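Local coordinates for protein mandalate racemase/muconate lactonizing enzyme (Unidentified, PDB 4E4U) that is a putative mandelate racemase/muconate lactonizing enzyme of the enolase superfamily that probably acts on a carboxylate substrate, at residues His177-Leu181 / Glu182-Arg186; Ile218-Ala221 / Lys222-Lys226. All blocks are in the same frame, centred on the assembly; numbering follows the deposited sequence.

Contact 1: His177-Leu181 / Glu182-Arg186; sequences HQLSL and EVLDR
Ser180 caps the helix that starts at Leu181: its OG accepts the N-H of Val183 at 3.1 Å, with an angle of 159° at the hydrogen. OG sits between the backbone N and the carbonyl carbon (chi1 73°), a placing that turns the hydroxyl back over the first turn, where CG2 of Val183 packs 3.4 Å from the capping Ser180 OG. A serine suits an N-cap because its short side chain can reach an amide of the first turn, whose usual i-4 carbonyl lies in the loop before the helix. Regular helical bonding follows at once, Leu184 N giving to Ser180 O at 2.9 Å and Asp185 N to Leu181 O at 2.8 Å.

Apolar contacts tie the incoming loop to the same turn. Leu179 CD1 lies 4.0 Å from Leu184 CD2 and also reaches Val183, while Leu179 CD2 adds a second contact on Val183 CG1 at 4.2 Å, the Leu179 and Val183 side chains crossing at about a right angle.

Glu182 in the first turn and Asp185 just beyond it reach outward: Glu182 forms a salt bridge with Lys201 of the second subunit, and Asp185 accepts from Ser200 of that subunit besides having a basic partner on helix 214-224. The helix dipole would favour negative charge at Glu182, whereas the anionic state of Asp185 probably owes more to these partners.

Contact 2: Ile218-Ala221 / Lys222-Lys226; sequences IRLA and KRLEK
Leu220 and Leu224, one helical turn apart, pack their side chains obliquely, Leu220 CD1 lying 3.8 Å from Leu224 CG. With CG anti to the backbone N (chi1 176°), Leu220 carries CD1 along the helix to Leu224. This is the inner face of the helix in a beta-alpha-beta unit of the TIM-type barrel, where helix 214-224 links strands 203-206 and 231-233; bulky leucines fill the layer between helix and strands, both touching Phe206, while small Ala221 fits against Phe232, which Leu220 also meets, and Thr251.

Backbone bonding changes along the segment. Lys222 N binds Ile218 O at 3.1 Å with a fairly straight 159° at the hydrogen, but further on Leu224 N reaches Leu220 O by a more bent bond and has a weak second one to Ala221 O.

The polar side chains serve other faces. The Lys222 chain folds back at its second and third torsions, and its NZ forms a salt bridge with Glu225 OE2 at 2.9 Å, syn but 21° out of the carboxylate plane; OE2 is also held by Thr251 and Ser252 N. The straight Arg223 chain reaches a water from NE at 2.9 Å, and that water donates to Arg219 O at 2.7 Å. The guanidinium groups of Arg219 and Arg223 both bind Asp228 of the second subunit, while Lys226 NZ returns to Arg223 O at 2.9 Å.

Contact 1 forms the start of helix 181-198 and contact 2 lies on helix 214-224, their centres about 12 Å apart, and the two are joined by polar and apolar bridges. Asp185 OD1 forms a salt bridge with Arg223 NH1 at 2.9 Å, and Gln178 OE1 probably accepts from Arg219 NH1 at 3.0 Å. Alongside these, Leu184 CB rests 3.6 Å from Arg223 CZ and Leu181 CD2 3.5 Å from Arg219 NH2, so two leucines of 177-186 line the arginines' guanidinium groups. Both contacts reach the second subunit, which makes this pair of helices part of the interface. The residues of the dithiol ligand pocket, such as Tyr132 and Cys151, belong to neither contact.

Contact 1: His177-Leu181 / Glu182-Arg186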
loop_
_atom_site.group_PDB
_atom_site.type_symbol
_atom_site.label_atom_id
_atom_site.label_comp_id
_atom_site.label_asym_id
_atom_site.label_seq_id
_atom_site.Cartn_x
_atom_site.Cartn_y
_atom_site.Cartn_z
ATOM N N HIS A 177 -5.472 20.211 20.305
ATOM C CA HIS A 177 -4.596 21.374 20.322
ATOM C C HIS A 177 -3.156 20.931 20.611
ATOM O O HIS A 177 -2.873 19.735 20.741
ATOM C CB HIS A 177 -5.096 22.428 21.315
ATOM C CG HIS A 177 -5.276 21.906 22.707
ATOM N ND1 HIS A 177 -6.514 21.638 23.245
ATOM C CD2 HIS A 177 -4.369 21.585 23.658
ATOM C CE1 HIS A 177 -6.365 21.189 24.480
ATOM N NE2 HIS A 177 -5.071 21.146 24.753
ATOM N N GLN A 178 -2.247 21.891 20.689
ATOM C CA GLN A 178 -0.826 21.597 20.862
ATOM C C GLN A 178 -0.409 21.983 22.280
ATOM O O GLN A 178 -0.363 23.171 22.616
ATOM C CB GLN A 178 -0.014 22.362 19.810
ATOM C CG GLN A 178 1.493 22.107 19.832
ATOM C CD GLN A 178 1.943 20.852 19.079
ATOM O OE1 GLN A 178 2.852 20.152 19.533
ATOM N NE2 GLN A 178 1.356 20.594 17.910
ATOM N N LEU A 179 -0.120 20.987 23.119
ATOM C CA LEU A 179 0.214 21.253 24.520
ATOM C C LEU A 179 1.437 22.147 24.653
ATOM O O LEU A 179 2.420 21.987 23.932
ATOM C CB LEU A 179 0.494 19.956 25.278
ATOM C CG LEU A 179 -0.619 18.917 25.306
ATOM C CD1 LEU A 179 -0.170 17.710 26.120
ATOM C CD2 LEU A 179 -1.907 19.504 25.865
ATOM N N SER A 180 1.379 23.078 25.599
ATOM C CA SER A 180 2.514 23.950 25.886
ATOM C C SER A 180 3.658 23.174 26.528
ATOM O O SER A 180 3.462 22.085 27.067
ATOM C CB SER A 180 2.092 25.051 26.853
ATOM O OG SER A 180 1.920 24.506 28.151
ATOM N N LEU A 181 4.852 23.755 26.495
ATOM C CA LEU A 181 6.002 23.163 27.176
ATOM C C LEU A 181 5.750 22.974 28.670
ATOM O O LEU A 181 6.152 21.965 29.240
ATOM C CB LEU A 181 7.249 24.020 26.979
ATOM C CG LEU A 181 7.801 24.007 25.557
ATOM C CD1 LEU A 181 8.788 25.149 25.397
ATOM C CD2 LEU A 181 8.456 22.667 25.236
ATOM N N GLU A 182 5.104 23.941 29.314
ATOM C CA GLU A 182 4.831 23.799 30.740
ATOM C C GLU A 182 3.906 22.616 31.025
ATOM O O GLU A 182 4.086 21.902 32.018
ATOM C CB GLU A 182 4.271 25.092 31.316
ATOM C CG GLU A 182 5.339 26.154 31.455
ATOM C CD GLU A 182 4.813 27.444 32.027
ATOM O OE1 GLU A 182 3.728 27.894 31.594
ATOM O OE2 GLU A 182 5.493 28.007 32.907
ATOM N N VAL A 183 2.927 22.385 30.155
ATOM C CA VAL A 183 2.045 21.240 30.343
ATOM C C VAL A 183 2.791 19.937 30.041
ATOM O O VAL A 183 2.658 18.965 30.784
ATOM C CB VAL A 183 0.745 21.378 29.531
ATOM C CG1 VAL A 183 -0.057 20.084 29.551
ATOM C CG2 VAL A 183 -0.085 22.532 30.084
ATOM N N LEU A 184 3.602 19.921 28.982
ATOM C CA LEU A 184 4.420 18.743 28.692
ATOM C C LEU A 184 5.329 18.420 29.878
ATOM O O LEU A 184 5.457 17.260 30.270
ATOM C CB LEU A 184 5.252 18.942 27.424
ATOM C CG LEU A 184 4.479 19.044 26.103
ATOM C CD1 LEU A 184 5.385 19.517 24.976
ATOM C CD2 LEU A 184 3.857 17.697 25.745
ATOM N N ASP A 185 5.947 19.450 30.456
ATOM C CA ASP A 185 6.798 19.263 31.627
ATOM C C ASP A 185 6.015 18.655 32.789
ATOM O O ASP A 185 6.508 17.773 33.493
ATOM C CB ASP A 185 7.377 20.603 32.098
ATOM C CG ASP A 185 8.492 21.126 31.208
ATOM O OD1 ASP A 185 9.006 20.378 30.352
ATOM O OD2 ASP A 185 8.873 22.303 31.390
ATOM N N ARG A 186 4.798 19.146 33.000
ATOM C CA ARG A 186 3.967 18.668 34.098
ATOM C C ARG A 186 3.585 17.204 33.891
ATOM O O ARG A 186 3.580 16.419 34.838
ATOM C CB ARG A 186 2.714 19.534 34.243
ATOM C CG ARG A 186 1.797 19.099 35.366
ATOM C CD ARG A 186 0.632 20.053 35.507
ATOM N NE ARG A 186 -0.294 19.927 34.384
ATOM C CZ ARG A 186 -1.028 20.923 33.893
ATOM N NH1 ARG A 186 -0.928 22.150 34.388
ATOM N NH2 ARG A 186 -1.855 20.696 32.888
#

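Contact 2: Ile218-Ala221 / Lys222-Lys226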
loop_
_atom_site.group_PDB
_atom_site.type_symbol
_atom_site.label_atom_id
_atom_site.label_comp_id
_atom_site.label_asym_id
_atom_site.label_seq_id
_atom_site.Cartn_x
_atom_site.Cartn_y
_atom_site.Cartn_z
ATOM N N ILE A 218 2.549 12.959 19.862
ATOM C CA ILE A 218 3.849 12.344 19.611
ATOM C C ILE A 218 4.962 13.002 20.439
ATOM O O ILE A 218 5.795 12.304 21.042
ATOM C CB ILE A 218 4.163 12.327 18.094
ATOM C CG1 ILE A 218 3.229 11.326 17.406
ATOM C CG2 ILE A 218 5.632 11.986 17.826
ATOM C CD1 ILE A 218 3.189 11.472 15.901
ATOM N N ARG A 219 4.973 14.334 20.499
ATOM C CA ARG A 219 5.920 15.046 21.365
ATOM C C ARG A 219 5.790 14.578 22.814
ATOM O O ARG A 219 6.789 14.333 23.493
ATOM C CB ARG A 219 5.727 16.565 21.280
ATOM C CG ARG A 219 6.270 17.180 20.000
ATOM C CD ARG A 219 6.004 18.669 19.953
ATOM N NE ARG A 219 6.706 19.409 21.003
ATOM C CZ ARG A 219 6.391 20.643 21.381
ATOM N NH1 ARG A 219 5.378 21.283 20.806
ATOM N NH2 ARG A 219 7.087 21.239 22.338
ATOM N N LEU A 220 4.551 14.424 23.276
ATOM C CA LEU A 220 4.311 13.986 24.647
ATOM C C LEU A 220 4.781 12.548 24.848
ATOM O O LEU A 220 5.455 12.237 25.828
ATOM C CB LEU A 220 2.831 14.124 25.007
ATOM C CG LEU A 220 2.446 13.591 26.393
ATOM C CD1 LEU A 220 3.283 14.233 27.502
ATOM C CD2 LEU A 220 0.950 13.802 26.643
ATOM N N ALA A 221 4.441 11.668 23.911
ATOM C CA ALA A 221 4.835 10.267 24.025
ATOM C C ALA A 221 6.350 10.107 24.176
ATOM O O ALA A 221 6.811 9.306 24.990
ATOM C CB ALA A 221 4.328 9.464 22.835
ATOM N N LYS A 222 7.129 10.876 23.416
ATOM C CA LYS A 222 8.586 10.747 23.503
ATOM C C LYS A 222 9.087 11.056 24.909
ATOM O O LYS A 222 10.030 10.427 25.372
ATOM C CB LYS A 222 9.303 11.613 22.461
ATOM C CG LYS A 222 8.973 11.293 21.001
ATOM C CD LYS A 222 8.611 9.830 20.727
ATOM C CE LYS A 222 9.824 8.953 20.507
ATOM N NZ LYS A 222 9.408 7.579 20.076
ATOM N N ARG A 223 8.440 12.002 25.585
ATOM C CA ARG A 223 8.784 12.350 26.960
ATOM C C ARG A 223 8.379 11.291 27.971
ATOM O O ARG A 223 9.036 11.126 29.004
ATOM C CB ARG A 223 8.123 13.664 27.344
ATOM C CG ARG A 223 8.734 14.878 26.684
ATOM C CD ARG A 223 7.806 16.047 26.864
ATOM N NE ARG A 223 8.326 17.326 26.390
ATOM C CZ ARG A 223 8.746 18.306 27.185
ATOM N NH1 ARG A 223 8.757 18.148 28.504
ATOM N NH2 ARG A 223 9.147 19.448 26.655
ATOM N N LEU A 224 7.292 10.585 27.681
ATOM C CA LEU A 224 6.742 9.628 28.632
ATOM C C LEU A 224 7.386 8.253 28.540
ATOM O O LEU A 224 7.276 7.455 29.475
ATOM C CB LEU A 224 5.228 9.497 28.449
ATOM C CG LEU A 224 4.425 10.784 28.643
ATOM C CD1 LEU A 224 2.940 10.466 28.588
ATOM C CD2 LEU A 224 4.792 11.489 29.953
ATOM N N GLU A 225 8.049 7.968 27.422
ATOM C CA GLU A 225 8.587 6.624 27.201
ATOM C C GLU A 225 9.530 6.153 28.308
ATOM O O GLU A 225 9.519 4.981 28.677
ATOM C CB GLU A 225 9.254 6.512 25.825
ATOM C CG GLU A 225 8.234 6.403 24.694
ATOM C CD GLU A 225 8.832 6.460 23.296
ATOM O OE1 GLU A 225 10.057 6.636 23.155
ATOM O OE2 GLU A 225 8.068 6.340 22.317
ATOM N N LYS A 226 10.324 7.066 28.861
ATOM C CA LYS A 226 11.281 6.677 29.895
ATOM C C LYS A 226 10.614 6.155 31.170
ATOM O O LYS A 226 11.272 5.521 31.990
ATOM C CB LYS A 226 12.228 7.838 30.233
ATOM C CG LYS A 226 11.558 9.024 30.926
ATOM C CD LYS A 226 12.559 10.139 31.267
ATOM C CE LYS A 226 12.920 11.003 30.057
ATOM N NZ LYS A 226 11.758 11.795 29.521
HETATM O O HOH W 1 8.625 16.314 23.677
#